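Local coordinates for protein glutathione S-transferase (Vibrio parahaemolyticus, PDB 7MIQ) that probably catalyses the conjugation of reduced glutathione to electrophilic compounds, as expected of a Gtt2-class glutathione transferase, at residues Glu102-Tyr107 and Leu139-Thr144; Asp158-Val163 and Ser197-Phe202; Ile169-Ala174 and Arg191-Val196. One frame throughout, in Å; residues are numbered along the deposited sequence. Where two conformers were deposited one is given.

All three contacts lie in the helical C-terminal domain of the glutathione transferase fold. Contact 1 comes first along the chain and closes before the others open; both segments of contact 3 fall between the two segments of contact 2. Contacts 2 and 3 share helix 162-177, at its N-terminal end and its middle, and their centres are about 10 Å apart; they touch where V196 packs on F160 and F202. Contact 1, between helices 88-114 and 127-151, lies about 13 Å from contact 3 by centres and meets it through F170, F173 and I171. Contacts 1 and 2 do not touch, their centres being about 19 Å apart. Helix 162-177 therefore joins the helix pair to the C-terminal part of the chain.

Contact 1 of 3, residues Glu102-Tyr107 and Leu139-Thr144; sequences EFQGLY and LEFLPT
Q104 and G105 meet F141 where two long helices of the glutathione transferase C-terminal domain, 88-114 and 127-151, come together. The phenyl ring of F141 is the shared element. Q104 lays its CB over one face, 4.2 Å from the ring centroid and 24° off the normal, a CH-pi contact made by the aliphatic part of a polar residue. Beyond CG the glutamine chain is extended, which carries its amide past the CD1 side of the ring, OE1 coming to 3.6 Å from F141 CD1, with the amide and ring planes 69° apart. Further back, Q104 O approaches F141 CB. G105 suits the next position because its bare CA can lie 3.9 Å from F141 CD2, where the helices are close.

Helix 88-114 is not regular here: a pi-type turn is closed by Y107 N bonding to E102 O at 2.7 Å. On the other helix the kink falls at P143, a residue with no amide proton to give to the preceding turn. At the polar margin a water in the plane of the F141 ring, at its edge, bonds to T144 OG1 at 2.8 Å and gives a weak, long bond to Q104 OE1.

Helix 162-177 packs beside the pair, receiving L106 on F173 and L142 on F170 and I171, while Q104 also packs on N49 of the second subunit.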
ATOM      1  N   GLU A 102       5.690  -0.242   4.657  0.67 19.36           N
ATOM      2  CA  GLU A 102       4.300  -0.418   5.151  0.67 21.74           C
ATOM      3  C   GLU A 102       3.987  -1.908   5.353  0.67 25.19           C
ATOM      4  O   GLU A 102       3.657  -2.265   6.473  0.67 26.90           O
ATOM      5  CB  GLU A 102       3.285   0.249   4.232  0.67 22.63           C
ATOM      6  CG  GLU A 102       3.190   1.741   4.427  0.67 24.76           C
ATOM      7  CD  GLU A 102       2.251   2.395   3.435  0.67 25.29           C
ATOM      8  OE1 GLU A 102       2.396   2.142   2.223  0.67 20.57           O
ATOM      9  OE2 GLU A 102       1.383   3.142   3.877  0.67 22.38           O
ATOM     10  N   PHE A 103       4.129  -2.754   4.330  1.00 21.72           N
ATOM     11  CA  PHE A 103       3.832  -4.181   4.498  1.00 33.31           C
ATOM     12  C   PHE A 103       4.782  -4.847   5.488  1.00 32.02           C
ATOM     13  O   PHE A 103       4.351  -5.417   6.495  1.00 33.87           O
ATOM     14  CB  PHE A 103       3.903  -4.928   3.166  1.00 30.03           C
ATOM     15  CG  PHE A 103       3.304  -6.305   3.217  1.00 69.77           C
ATOM     16  CD1 PHE A 103       1.927  -6.472   3.235  1.00 56.44           C
ATOM     17  CD2 PHE A 103       4.111  -7.430   3.253  1.00 59.52           C
ATOM     18  CE1 PHE A 103       1.369  -7.735   3.285  1.00 61.74           C
ATOM     19  CE2 PHE A 103       3.559  -8.697   3.302  1.00 61.71           C
ATOM     20  CZ  PHE A 103       2.186  -8.850   3.320  1.00 65.81           C
ATOM     21  N   GLN A 104       6.082  -4.819   5.193  1.00 25.11           N
ATOM     22  CA  GLN A 104       7.033  -5.599   5.975  1.00 25.63           C
ATOM     23  C   GLN A 104       7.328  -4.982   7.334  1.00 25.27           C
ATOM     24  O   GLN A 104       7.851  -5.675   8.212  1.00 26.59           O
ATOM     25  CB  GLN A 104       8.331  -5.785   5.182  1.00 26.10           C
ATOM     26  CG  GLN A 104       8.110  -6.420   3.811  1.00 31.20           C
ATOM     27  CD  GLN A 104       9.383  -6.536   2.992  1.00 36.35           C
ATOM     28  OE1 GLN A 104      10.463  -6.767   3.535  1.00 37.85           O
ATOM     29  NE2 GLN A 104       9.260  -6.374   1.675  1.00 26.84           N
ATOM     30  N   GLY A 105       6.998  -3.709   7.537  1.00 22.25           N
ATOM     31  CA  GLY A 105       7.287  -3.066   8.802  1.00 20.16           C
ATOM     32  C   GLY A 105       6.066  -2.583   9.560  1.00 24.57           C
ATOM     33  O   GLY A 105       5.688  -3.175  10.576  1.00 23.33           O
ATOM     34  N   LEU A 106       5.440  -1.509   9.066  1.00 21.04           N
ATOM     35  CA  LEU A 106       4.372  -0.848   9.812  1.00 21.16           C
ATOM     36  C   LEU A 106       3.200  -1.787  10.066  1.00 24.35           C
ATOM     37  O   LEU A 106       2.738  -1.923  11.204  1.00 25.55           O
ATOM     38  CB  LEU A 106       3.899   0.397   9.059  1.00 20.75           C
ATOM     39  CG  LEU A 106       2.838   1.226   9.781  1.00 21.65           C
ATOM     40  CD1 LEU A 106       3.349   1.686  11.143  1.00 24.95           C
ATOM     41  CD2 LEU A 106       2.424   2.418   8.933  1.00 23.26           C
ATOM     42  N   TYR A 107       2.695  -2.432   9.012  1.00 20.61           N
ATOM     43  CA  TYR A 107       1.540  -3.311   9.165  1.00 25.06           C
ATOM     44  C   TYR A 107       1.832  -4.441  10.146  1.00 22.83           C
ATOM     45  O   TYR A 107       0.989  -4.780  10.986  1.00 25.44           O
ATOM     46  CB  TYR A 107       1.128  -3.877   7.806  1.00 35.83           C
ATOM     47  CG  TYR A 107       0.574  -2.877   6.811  1.00 57.43           C
ATOM     48  CD1 TYR A 107       0.112  -1.630   7.217  1.00 55.07           C
ATOM     49  CD2 TYR A 107       0.503  -3.194   5.457  1.00 61.61           C
ATOM     50  CE1 TYR A 107      -0.399  -0.723   6.297  1.00 51.79           C
ATOM     51  CE2 TYR A 107      -0.004  -2.297   4.534  1.00 49.25           C
ATOM     52  CZ  TYR A 107      -0.454  -1.064   4.958  1.00 67.11           C
ATOM     53  OH  TYR A 107      -0.959  -0.175   4.034  1.00 61.62           O
ATOM     54  N   LEU A 139      11.141  -7.929  13.452  1.00 24.41           N
ATOM     55  CA  LEU A 139      12.554  -8.153  13.739  1.00 26.22           C
ATOM     56  C   LEU A 139      13.327  -8.569  12.495  1.00 24.47           C
ATOM     57  O   LEU A 139      14.504  -8.215  12.352  1.00 28.97           O
ATOM     58  CB  LEU A 139      12.706  -9.210  14.837  1.00 28.54           C
ATOM     59  CG  LEU A 139      12.122  -8.864  16.210  1.00 23.22           C
ATOM     60  CD1 LEU A 139      12.133 -10.082  17.125  1.00 28.92           C
ATOM     61  CD2 LEU A 139      12.894  -7.722  16.842  1.00 26.17           C
ATOM     62  N   GLU A 140      12.692  -9.311  11.586  1.00 21.85           N
ATOM     63  CA  GLU A 140      13.385  -9.739  10.375  1.00 24.58           C
ATOM     64  C   GLU A 140      13.553  -8.597   9.380  1.00 25.33           C
ATOM     65  O   GLU A 140      14.498  -8.609   8.582  1.00 27.33           O
ATOM     66  CB  GLU A 140      12.635 -10.903   9.727  1.00 32.91           C
ATOM     67  CG  GLU A 140      12.698 -12.194  10.529  1.00 45.62           C
ATOM     68  CD  GLU A 140      11.787 -13.270   9.975  1.00 60.99           C
ATOM     69  OE1 GLU A 140      11.013 -12.973   9.039  1.00 54.22           O
ATOM     70  OE2 GLU A 140      11.841 -14.413  10.475  1.00 70.24           O
ATOM     71  N   PHE A 141      12.660  -7.607   9.405  1.00 25.87           N
ATOM     72  CA  PHE A 141      12.785  -6.496   8.469  1.00 20.57           C
ATOM     73  C   PHE A 141      13.812  -5.465   8.927  1.00 20.38           C
ATOM     74  O   PHE A 141      14.402  -4.776   8.088  1.00 23.58           O
ATOM     75  CB  PHE A 141      11.425  -5.828   8.253  1.00 21.08           C
ATOM     76  CG  PHE A 141      11.488  -4.587   7.403  1.00 20.05           C
ATOM     77  CD1 PHE A 141      11.950  -4.648   6.097  1.00 21.69           C
ATOM     78  CD2 PHE A 141      11.081  -3.363   7.907  1.00 23.08           C
ATOM     79  CE1 PHE A 141      12.012  -3.510   5.311  1.00 18.97           C
ATOM     80  CE2 PHE A 141      11.136  -2.219   7.125  1.00 21.59           C
ATOM     81  CZ  PHE A 141      11.606  -2.293   5.826  1.00 19.63           C
ATOM     82  N   LEU A 142      14.047  -5.350  10.234  1.00 21.03           N
ATOM     83  CA  LEU A 142      14.952  -4.316  10.734  1.00 23.09           C
ATOM     84  C   LEU A 142      16.360  -4.376  10.146  1.00 21.78           C
ATOM     85  O   LEU A 142      16.906  -3.303   9.835  1.00 20.87           O
ATOM     86  CB  LEU A 142      15.013  -4.373  12.265  1.00 19.78           C
ATOM     87  CG  LEU A 142      13.757  -3.967  13.031  1.00 19.89           C
ATOM     88  CD1 LEU A 142      13.940  -4.259  14.513  1.00 20.96           C
ATOM     89  CD2 LEU A 142      13.433  -2.497  12.804  1.00 17.49           C
ATOM     90  N   PRO A 143      17.007  -5.541   9.988  1.00 26.58           N
ATOM     91  CA  PRO A 143      18.319  -5.536   9.314  1.00 22.99           C
ATOM     92  C   PRO A 143      18.261  -4.984   7.903  1.00 20.58           C
ATOM     93  O   PRO A 143      19.179  -4.269   7.481  1.00 23.18           O
ATOM     94  CB  PRO A 143      18.725  -7.018   9.325  1.00 24.19           C
ATOM     95  CG  PRO A 143      17.982  -7.608  10.457  1.00 25.37           C
ATOM     96  CD  PRO A 143      16.677  -6.875  10.523  1.00 25.29           C
ATOM     97  N   THR A 144      17.197  -5.299   7.156  1.00 23.15           N
ATOM     98  CA  THR A 144      17.052  -4.764   5.806  1.00 24.47           C
ATOM     99  C   THR A 144      16.978  -3.243   5.822  1.00 20.36           C
ATOM    100  O   THR A 144      17.582  -2.572   4.976  1.00 23.61           O
ATOM    101  CB  THR A 144      15.807  -5.353   5.140  1.00 25.58           C
ATOM    102  OG1 THR A 144      15.904  -6.781   5.123  1.00 29.14           O
ATOM    103  CG2 THR A 144      15.665  -4.839   3.717  1.00 25.86           C
TER
HETATM  104  O   HOH W   1      13.406  -8.079   4.743  1.00 40.87           O

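Contact 2 of 3, residues Asp158-Val163 and Ser197-Phe202; sequences DQFSVV and SARDAF
F160 stacks under R199 just before helix 162-177, where the sequence from S161 to D164 forms the N-capping region characteristic of the glutathione transferase fold. Starting at its root, F160 CB lies 3.7 Å from R199 NH1. The next atom, CG, is 3.6 Å from R199 CZ, beneath the centre of the guanidinium. Along one side of the ring CD2 faces R199 NH2 at 3.5 Å and CE2 lies by NE and NH2; along the other CD1 meets NE and CD, and CE1 meets R199 CD at 3.6 Å, so the last methylene joins the charged group over the same face. R199 NE sits over the ring centre, and the two planes are 4° apart: a parallel cation-pi stack. A bend at chi3 (68°) in the arginine chain helps turn the guanidinium flat onto the phenyl. At the far end F160 CZ reaches F202 CE1 at 3.6 Å, near the plane of the F202 ring and at its edge; the rings meet rim to rim, at 79°.

Arginine suits this place because it can stack and bond at once: its NE forms a salt bridge with E21, which probably steadies the guanidinium over the ring. Phenylalanine suits its own, since besides the stack it touches I165, giving the hydrophobic staple across the helix start. Serine follows as N-cap: S161 OG accepts from V163 N at 3.2 Å, and D164 OD2 accepts from S161 N, one half of a capping box.

The contact lies between the start of helix 162-177 and helix 10-22, whose E21 also packs against F160 and F202, with L83 touching F160 as well.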
ATOM      1  N   ASP A 158      17.911   9.829  -1.478  1.00 21.82           N
ATOM      2  CA  ASP A 158      18.812  10.669  -0.697  1.00 22.72           C
ATOM      3  C   ASP A 158      18.131  11.912  -0.139  1.00 22.56           C
ATOM      4  O   ASP A 158      18.791  12.708   0.537  1.00 22.64           O
ATOM      5  CB  ASP A 158      20.027  11.066  -1.536  1.00 25.79           C
ATOM      6  CG  ASP A 158      21.012   9.926  -1.702  1.00 37.38           C
ATOM      7  OD1 ASP A 158      21.347   9.283  -0.683  1.00 41.54           O
ATOM      8  OD2 ASP A 158      21.430   9.660  -2.847  1.00 47.97           O
ATOM      9  N   GLN A 159      16.838  12.097  -0.394  1.00 17.60           N
ATOM     10  CA  GLN A 159      16.095  13.226   0.139  1.00 18.13           C
ATOM     11  C   GLN A 159      14.994  12.730   1.065  1.00 16.57           C
ATOM     12  O   GLN A 159      14.443  11.640   0.875  1.00 15.46           O
ATOM     13  CB  GLN A 159      15.485  14.083  -0.982  1.00 19.66           C
ATOM     14  CG  GLN A 159      16.482  14.978  -1.707  1.00 26.43           C
ATOM     15  CD  GLN A 159      17.417  14.207  -2.616  1.00 40.58           C
ATOM     16  OE1 GLN A 159      16.977  13.465  -3.495  1.00 46.57           O
ATOM     17  NE2 GLN A 159      18.717  14.374  -2.404  1.00 33.95           N
ATOM     18  N   PHE A 160      14.696  13.537   2.083  1.00 15.04           N
ATOM     19  CA  PHE A 160      13.564  13.267   2.961  1.00 15.95           C
ATOM     20  C   PHE A 160      12.286  13.170   2.138  1.00 17.51           C
ATOM     21  O   PHE A 160      12.034  14.006   1.265  1.00 15.50           O
ATOM     22  CB  PHE A 160      13.447  14.373   4.013  1.00 14.73           C
ATOM     23  CG  PHE A 160      12.262  14.228   4.930  1.00 17.85           C
ATOM     24  CD1 PHE A 160      12.330  13.411   6.048  1.00 16.76           C
ATOM     25  CD2 PHE A 160      11.087  14.928   4.685  1.00 18.22           C
ATOM     26  CE1 PHE A 160      11.245  13.279   6.898  1.00 15.02           C
ATOM     27  CE2 PHE A 160       9.994  14.799   5.530  1.00 16.24           C
ATOM     28  CZ  PHE A 160      10.075  13.974   6.638  1.00 15.26           C
ATOM     29  N   SER A 161      11.481  12.144   2.412  1.00 15.34           N
ATOM     30  CA  SER A 161      10.246  11.915   1.676  1.00 11.94           C
ATOM     31  C   SER A 161       9.187  11.381   2.631  1.00 16.13           C
ATOM     32  O   SER A 161       9.443  11.156   3.818  1.00 14.29           O
ATOM     33  CB  SER A 161      10.462  10.936   0.516  1.00 14.58           C
ATOM     34  OG  SER A 161      10.561   9.606   0.996  1.00 14.71           O
ATOM     35  N   VAL A 162       7.986  11.155   2.090  1.00 13.83           N
ATOM     36  CA  VAL A 162       6.884  10.622   2.885  1.00 15.02           C
ATOM     37  C   VAL A 162       7.241   9.267   3.489  1.00 15.31           C
ATOM     38  O   VAL A 162       6.712   8.890   4.542  1.00 12.53           O
ATOM     39  CB  VAL A 162       5.608  10.542   2.021  1.00 12.92           C
ATOM     40  CG1 VAL A 162       5.784   9.521   0.905  1.00 13.22           C
ATOM     41  CG2 VAL A 162       4.387  10.215   2.881  1.00 12.70           C
ATOM     42  N   VAL A 163       8.140   8.514   2.847  1.00 11.44           N
ATOM     43  CA  VAL A 163       8.528   7.214   3.389  1.00 14.03           C
ATOM     44  C   VAL A 163       9.207   7.373   4.741  1.00 12.93           C
ATOM     45  O   VAL A 163       9.085   6.507   5.617  1.00 15.22           O
ATOM     46  CB  VAL A 163       9.430   6.459   2.392  1.00 13.43           C
ATOM     47  CG1 VAL A 163       9.757   5.063   2.920  1.00 14.32           C
ATOM     48  CG2 VAL A 163       8.755   6.366   1.028  1.00 14.22           C
ATOM     49  N   SER A 197      13.830  12.644  13.721  1.00 18.79           N
ATOM     50  CA  SER A 197      13.107  13.077  14.912  1.00 20.78           C
ATOM     51  C   SER A 197      13.487  14.482  15.360  1.00 21.61           C
ATOM     52  O   SER A 197      12.804  15.041  16.225  1.00 22.81           O
ATOM     53  CB  SER A 197      13.335  12.095  16.065  1.00 21.23           C
ATOM     54  OG  SER A 197      14.650  12.216  16.579  1.00 21.93           O
ATOM     55  N   ALA A 198      14.551  15.060  14.802  1.00 21.29           N
ATOM     56  CA  ALA A 198      14.945  16.430  15.098  1.00 23.86           C
ATOM     57  C   ALA A 198      14.257  17.463  14.211  1.00 29.30           C
ATOM     58  O   ALA A 198      14.374  18.664  14.484  1.00 24.14           O
ATOM     59  CB  ALA A 198      16.463  16.584  14.962  1.00 26.76           C
ATOM     60  N   ARG A 199      13.553  17.037  13.162  1.00 23.68           N
ATOM     61  CA  ARG A 199      12.905  17.978  12.259  1.00 22.55           C
ATOM     62  C   ARG A 199      11.759  18.696  12.966  1.00 21.15           C
ATOM     63  O   ARG A 199      11.076  18.128  13.821  1.00 22.04           O
ATOM     64  CB  ARG A 199      12.378  17.256  11.016  1.00 17.24           C
ATOM     65  CG  ARG A 199      13.453  16.578  10.176  1.00 19.82           C
ATOM     66  CD  ARG A 199      12.841  15.778   9.018  1.00 19.14           C
ATOM     67  NE  ARG A 199      12.226  16.639   8.013  1.00 20.11           N
ATOM     68  CZ  ARG A 199      12.856  17.111   6.945  1.00 20.89           C
ATOM     69  NH1 ARG A 199      14.123  16.815   6.702  1.00 17.38           N
ATOM     70  NH2 ARG A 199      12.198  17.899   6.098  1.00 19.19           N
ATOM     71  N   ASP A 200      11.550  19.961  12.590  1.00 22.20           N
ATOM     72  CA  ASP A 200      10.527  20.777  13.245  1.00 21.75           C
ATOM     73  C   ASP A 200       9.146  20.136  13.156  1.00 24.02           C
ATOM     74  O   ASP A 200       8.364  20.195  14.112  1.00 23.38           O
ATOM     75  CB  ASP A 200      10.499  22.179  12.633  1.00 26.68           C
ATOM     76  CG  ASP A 200      11.748  22.984  12.954  1.00 46.86           C
ATOM     77  OD1 ASP A 200      12.404  22.692  13.978  1.00 44.34           O
ATOM     78  OD2 ASP A 200      12.070  23.914  12.185  1.00 55.70           O
ATOM     79  N   ALA A 201       8.823  19.518  12.017  1.00 22.91           N
ATOM     80  CA  ALA A 201       7.488  18.958  11.833  1.00 20.68           C
ATOM     81  C   ALA A 201       7.224  17.762  12.737  1.00 20.91           C
ATOM     82  O   ALA A 201       6.060  17.410  12.955  1.00 18.97           O
ATOM     83  CB  ALA A 201       7.282  18.551  10.374  1.00 19.21           C
ATOM     84  N   PHE A 202       8.268  17.131  13.264  1.00 17.67           N
ATOM     85  CA  PHE A 202       8.104  15.974  14.131  1.00 19.99           C
ATOM     86  C   PHE A 202       8.043  16.346  15.605  1.00 24.73           C
ATOM     87  O   PHE A 202       7.734  15.484  16.435  1.00 23.32           O
ATOM     88  CB  PHE A 202       9.240  14.974  13.891  1.00 18.70           C
ATOM     89  CG  PHE A 202       9.187  14.310  12.540  1.00 19.55           C
ATOM     90  CD1 PHE A 202       9.454  15.030  11.382  1.00 16.44           C
ATOM     91  CD2 PHE A 202       8.874  12.968  12.430  1.00 14.34           C
ATOM     92  CE1 PHE A 202       9.399  14.419  10.139  1.00 17.61           C
ATOM     93  CE2 PHE A 202       8.824  12.351  11.193  1.00 17.22           C
ATOM     94  CZ  PHE A 202       9.086  13.078  10.045  1.00 17.05           C
TER

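Contact 3 of 3, residues Ile169-Ala174 and Arg191-Val196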
ATOM      1  N   ILE A 169       7.096   6.468  12.164  1.00 13.37           N
ATOM      2  CA  ILE A 169       5.980   5.871  12.894  1.00 15.30           C
ATOM      3  C   ILE A 169       6.235   4.387  13.138  1.00 17.48           C
ATOM      4  O   ILE A 169       5.958   3.866  14.227  1.00 14.96           O
ATOM      5  CB  ILE A 169       4.656   6.104  12.139  1.00 15.47           C
ATOM      6  CG1 ILE A 169       4.327   7.598  12.071  1.00 12.69           C
ATOM      7  CG2 ILE A 169       3.511   5.331  12.796  1.00 15.54           C
ATOM      8  CD1 ILE A 169       4.120   8.242  13.426  1.00 14.86           C
ATOM      9  N   PHE A 170       6.772   3.686  12.134  1.00 19.52           N
ATOM     10  CA  PHE A 170       7.071   2.261  12.284  1.00 14.84           C
ATOM     11  C   PHE A 170       8.089   2.024  13.394  1.00 16.54           C
ATOM     12  O   PHE A 170       7.881   1.177  14.272  1.00 16.73           O
ATOM     13  CB  PHE A 170       7.566   1.687  10.949  1.00 16.26           C
ATOM     14  CG  PHE A 170       8.368   0.413  11.082  1.00 16.55           C
ATOM     15  CD1 PHE A 170       7.834  -0.709  11.700  1.00 17.63           C
ATOM     16  CD2 PHE A 170       9.656   0.336  10.571  1.00 20.32           C
ATOM     17  CE1 PHE A 170       8.578  -1.879  11.818  1.00 17.71           C
ATOM     18  CE2 PHE A 170      10.403  -0.825  10.684  1.00 17.47           C
ATOM     19  CZ  PHE A 170       9.862  -1.935  11.308  1.00 17.32           C
ATOM     20  N   ILE A 171       9.200   2.764  13.373  1.00 16.60           N
ATOM     21  CA  ILE A 171      10.214   2.578  14.409  1.00 16.48           C
ATOM     22  C   ILE A 171       9.675   3.007  15.771  1.00 15.85           C
ATOM     23  O   ILE A 171      10.004   2.394  16.795  1.00 17.91           O
ATOM     24  CB  ILE A 171      11.510   3.325  14.028  1.00 16.16           C
ATOM     25  CG1 ILE A 171      12.176   2.664  12.813  1.00 14.52           C
ATOM     26  CG2 ILE A 171      12.483   3.382  15.205  1.00 15.53           C
ATOM     27  CD1 ILE A 171      12.438   1.167  12.974  1.00 16.28           C
ATOM     28  N   GLY A 172       8.827   4.040  15.811  1.00 17.96           N
ATOM     29  CA  GLY A 172       8.149   4.378  17.054  1.00 17.06           C
ATOM     30  C   GLY A 172       7.329   3.224  17.600  1.00 23.89           C
ATOM     31  O   GLY A 172       7.348   2.950  18.804  1.00 22.74           O
ATOM     32  N   PHE A 173       6.597   2.534  16.721  1.00 22.53           N
ATOM     33  CA  PHE A 173       5.889   1.320  17.117  1.00 17.98           C
ATOM     34  C   PHE A 173       6.846   0.310  17.735  1.00 21.67           C
ATOM     35  O   PHE A 173       6.600  -0.212  18.830  1.00 17.57           O
ATOM     36  CB  PHE A 173       5.190   0.698  15.905  1.00 20.46           C
ATOM     37  CG  PHE A 173       3.706   0.927  15.857  1.00 23.21           C
ATOM     38  CD1 PHE A 173       2.866   0.302  16.760  1.00 30.99           C
ATOM     39  CD2 PHE A 173       3.150   1.736  14.878  1.00 30.12           C
ATOM     40  CE1 PHE A 173       1.500   0.502  16.709  1.00 30.32           C
ATOM     41  CE2 PHE A 173       1.782   1.941  14.823  1.00 34.93           C
ATOM     42  CZ  PHE A 173       0.958   1.322  15.742  1.00 31.01           C
ATOM     43  N   ALA A 174       7.949   0.022  17.040  1.00 14.93           N
ATOM     44  CA  ALA A 174       8.854  -1.039  17.471  1.00 17.71           C
ATOM     45  C   ALA A 174       9.467  -0.737  18.834  1.00 17.76           C
ATOM     46  O   ALA A 174       9.529  -1.616  19.702  1.00 20.45           O
ATOM     47  CB  ALA A 174       9.952  -1.238  16.425  1.00 16.50           C
ATOM     48  N   ARG A 191      20.936   6.491  13.617  1.00 15.08           N
ATOM     49  CA  ARG A 191      21.406   7.718  12.970  1.00 15.33           C
ATOM     50  C   ARG A 191      20.272   8.421  12.237  1.00 15.10           C
ATOM     51  O   ARG A 191      20.049   9.626  12.412  1.00 17.14           O
ATOM     52  CB  ARG A 191      22.540   7.383  11.992  1.00 17.41           C
ATOM     53  CG  ARG A 191      23.213   8.574  11.293  1.00 21.17           C
ATOM     54  CD  ARG A 191      22.463   9.080  10.045  1.00 20.97           C
ATOM     55  NE  ARG A 191      22.199   8.037   9.059  1.00 20.26           N
ATOM     56  CZ  ARG A 191      21.352   8.167   8.046  1.00 20.66           C
ATOM     57  NH1 ARG A 191      20.661   9.281   7.861  1.00 20.76           N
ATOM     58  NH2 ARG A 191      21.189   7.152   7.199  1.00 19.36           N
ATOM     59  N   TRP A 192      19.576   7.685  11.372  1.00 17.92           N
ATOM     60  CA  TRP A 192      18.476   8.259  10.605  1.00 15.52           C
ATOM     61  C   TRP A 192      17.365   8.749  11.525  1.00 15.45           C
ATOM     62  O   TRP A 192      16.828   9.847  11.333  1.00 16.36           O
ATOM     63  CB  TRP A 192      17.960   7.216   9.609  1.00 15.98           C
ATOM     64  CG  TRP A 192      16.561   7.439   9.094  1.00 15.10           C
ATOM     65  CD1 TRP A 192      16.190   8.185   8.010  1.00 17.19           C
ATOM     66  CD2 TRP A 192      15.354   6.884   9.632  1.00 13.58           C
ATOM     67  NE1 TRP A 192      14.822   8.139   7.851  1.00 17.97           N
ATOM     68  CE2 TRP A 192      14.288   7.346   8.834  1.00 16.46           C
ATOM     69  CE3 TRP A 192      15.072   6.042  10.714  1.00 18.57           C
ATOM     70  CZ2 TRP A 192      12.959   6.999   9.089  1.00 15.98           C
ATOM     71  CZ3 TRP A 192      13.754   5.694  10.964  1.00 13.63           C
ATOM     72  CH2 TRP A 192      12.714   6.172  10.153  1.00 16.46           C
ATOM     73  N   PHE A 193      17.021   7.959  12.544  1.00 16.25           N
ATOM     74  CA  PHE A 193      15.945   8.358  13.445  1.00 15.86           C
ATOM     75  C   PHE A 193      16.322   9.600  14.246  1.00 20.71           C
ATOM     76  O   PHE A 193      15.485  10.489  14.448  1.00 16.60           O
ATOM     77  CB  PHE A 193      15.583   7.208  14.379  1.00 19.13           C
ATOM     78  CG  PHE A 193      14.279   7.409  15.102  1.00 16.33           C
ATOM     79  CD1 PHE A 193      14.231   8.120  16.290  1.00 15.53           C
ATOM     80  CD2 PHE A 193      13.106   6.894  14.586  1.00 16.79           C
ATOM     81  CE1 PHE A 193      13.030   8.308  16.953  1.00 17.12           C
ATOM     82  CE2 PHE A 193      11.901   7.079  15.247  1.00 19.53           C
ATOM     83  CZ  PHE A 193      11.866   7.790  16.428  1.00 16.95           C
ATOM     84  N   GLU A 194      17.567   9.676  14.721  1.00 19.93           N
ATOM     85  CA  GLU A 194      18.021  10.892  15.391  1.00 19.90           C
ATOM     86  C   GLU A 194      17.867  12.099  14.473  1.00 23.52           C
ATOM     87  O   GLU A 194      17.456  13.179  14.912  1.00 22.85           O
ATOM     88  CB  GLU A 194      19.477  10.729  15.834  1.00 18.24           C
ATOM     89  CG  GLU A 194      20.107  11.979  16.445  1.00 21.81           C
ATOM     90  CD  GLU A 194      19.968  12.038  17.958  1.00 28.56           C
ATOM     91  OE1 GLU A 194      19.425  11.079  18.553  1.00 27.02           O
ATOM     92  OE2 GLU A 194      20.403  13.047  18.557  1.00 27.88           O
ATOM     93  N   GLN A 195      18.163  11.914  13.187  1.00 18.28           N
ATOM     94  CA  GLN A 195      18.073  12.991  12.209  1.00 19.83           C
ATOM     95  C   GLN A 195      16.622  13.395  11.964  1.00 20.56           C
ATOM     96  O   GLN A 195      16.270  14.576  12.049  1.00 21.23           O
ATOM     97  CB  GLN A 195      18.742  12.523  10.915  1.00 20.89           C
ATOM     98  CG  GLN A 195      19.045  13.574   9.885  1.00 28.37           C
ATOM     99  CD  GLN A 195      19.953  13.026   8.795  1.00 33.24           C
ATOM    100  OE1 GLN A 195      20.678  12.050   9.007  1.00 25.00           O
ATOM    101  NE2 GLN A 195      19.912  13.646   7.623  1.00 32.01           N
ATOM    102  N   VAL A 196      15.764  12.417  11.670  1.00 18.43           N
ATOM    103  CA  VAL A 196      14.375  12.714  11.333  1.00 18.70           C
ATOM    104  C   VAL A 196      13.622  13.249  12.547  1.00 20.49           C
ATOM    105  O   VAL A 196      12.857  14.215  12.441  1.00 18.62           O
ATOM    106  CB  VAL A 196      13.701  11.459  10.746  1.00 18.61           C
ATOM    107  CG1 VAL A 196      12.210  11.673  10.589  1.00 21.96           C
ATOM    108  CG2 VAL A 196      14.330  11.103   9.405  1.00 15.89           C
TER
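I171 fits against W192 and F193 where helix 162-177 of the glutathione transferase C-terminal domain crosses the short helix 187-196 that comes later in the chain. The local axes cross at -114° and approach to 11.6 Å, a spacing filled by one branched aliphatic and two large aromatic side chains.

The tight part is apolar. A beta-branched isoleucine serves well here because its two branches diverge from CB. CG2, which chi1 (-68°) sets trans to the backbone N, goes to the F193 ring, 3.6 Å from CD2; CB follows at 3.9 Å from the same carbon. CG1 turns to the other aromatic and meets W192 CZ3 at 3.9 Å, at the edge of the indole and near its plane. The I171 and F193 side chains run alongside in opposite senses, so the contact is made by CB and CG2 against the CD2-CE2 side of the ring. G172 adds only a light touch, its N 4.4 Å from F193 CE2. Tryptophan suits a buried place that also has a polar demand: the far side of its indole offers NE1 to D164 OD1, tying helix 187-196 to the capping residues at the start of helix 162-177. Rings of Y168 and F183 continue the aromatic cluster around F193.

The other side of helix 187-196 faces outward and is polar. E194 is exposed there, while R191 and Q195, partly exposed and one turn apart, pair with each other and also bond to the 149-153 region: R191 NH2 to L149 O, Q195 NE2 to E153 OE2. Between the pair, R191 NH1 donates to Q195 OE1 at 3.0 Å; the oxygen lies nearly in the guanidinium plane, whereas the donor stands 43° out of the carbonyl plane.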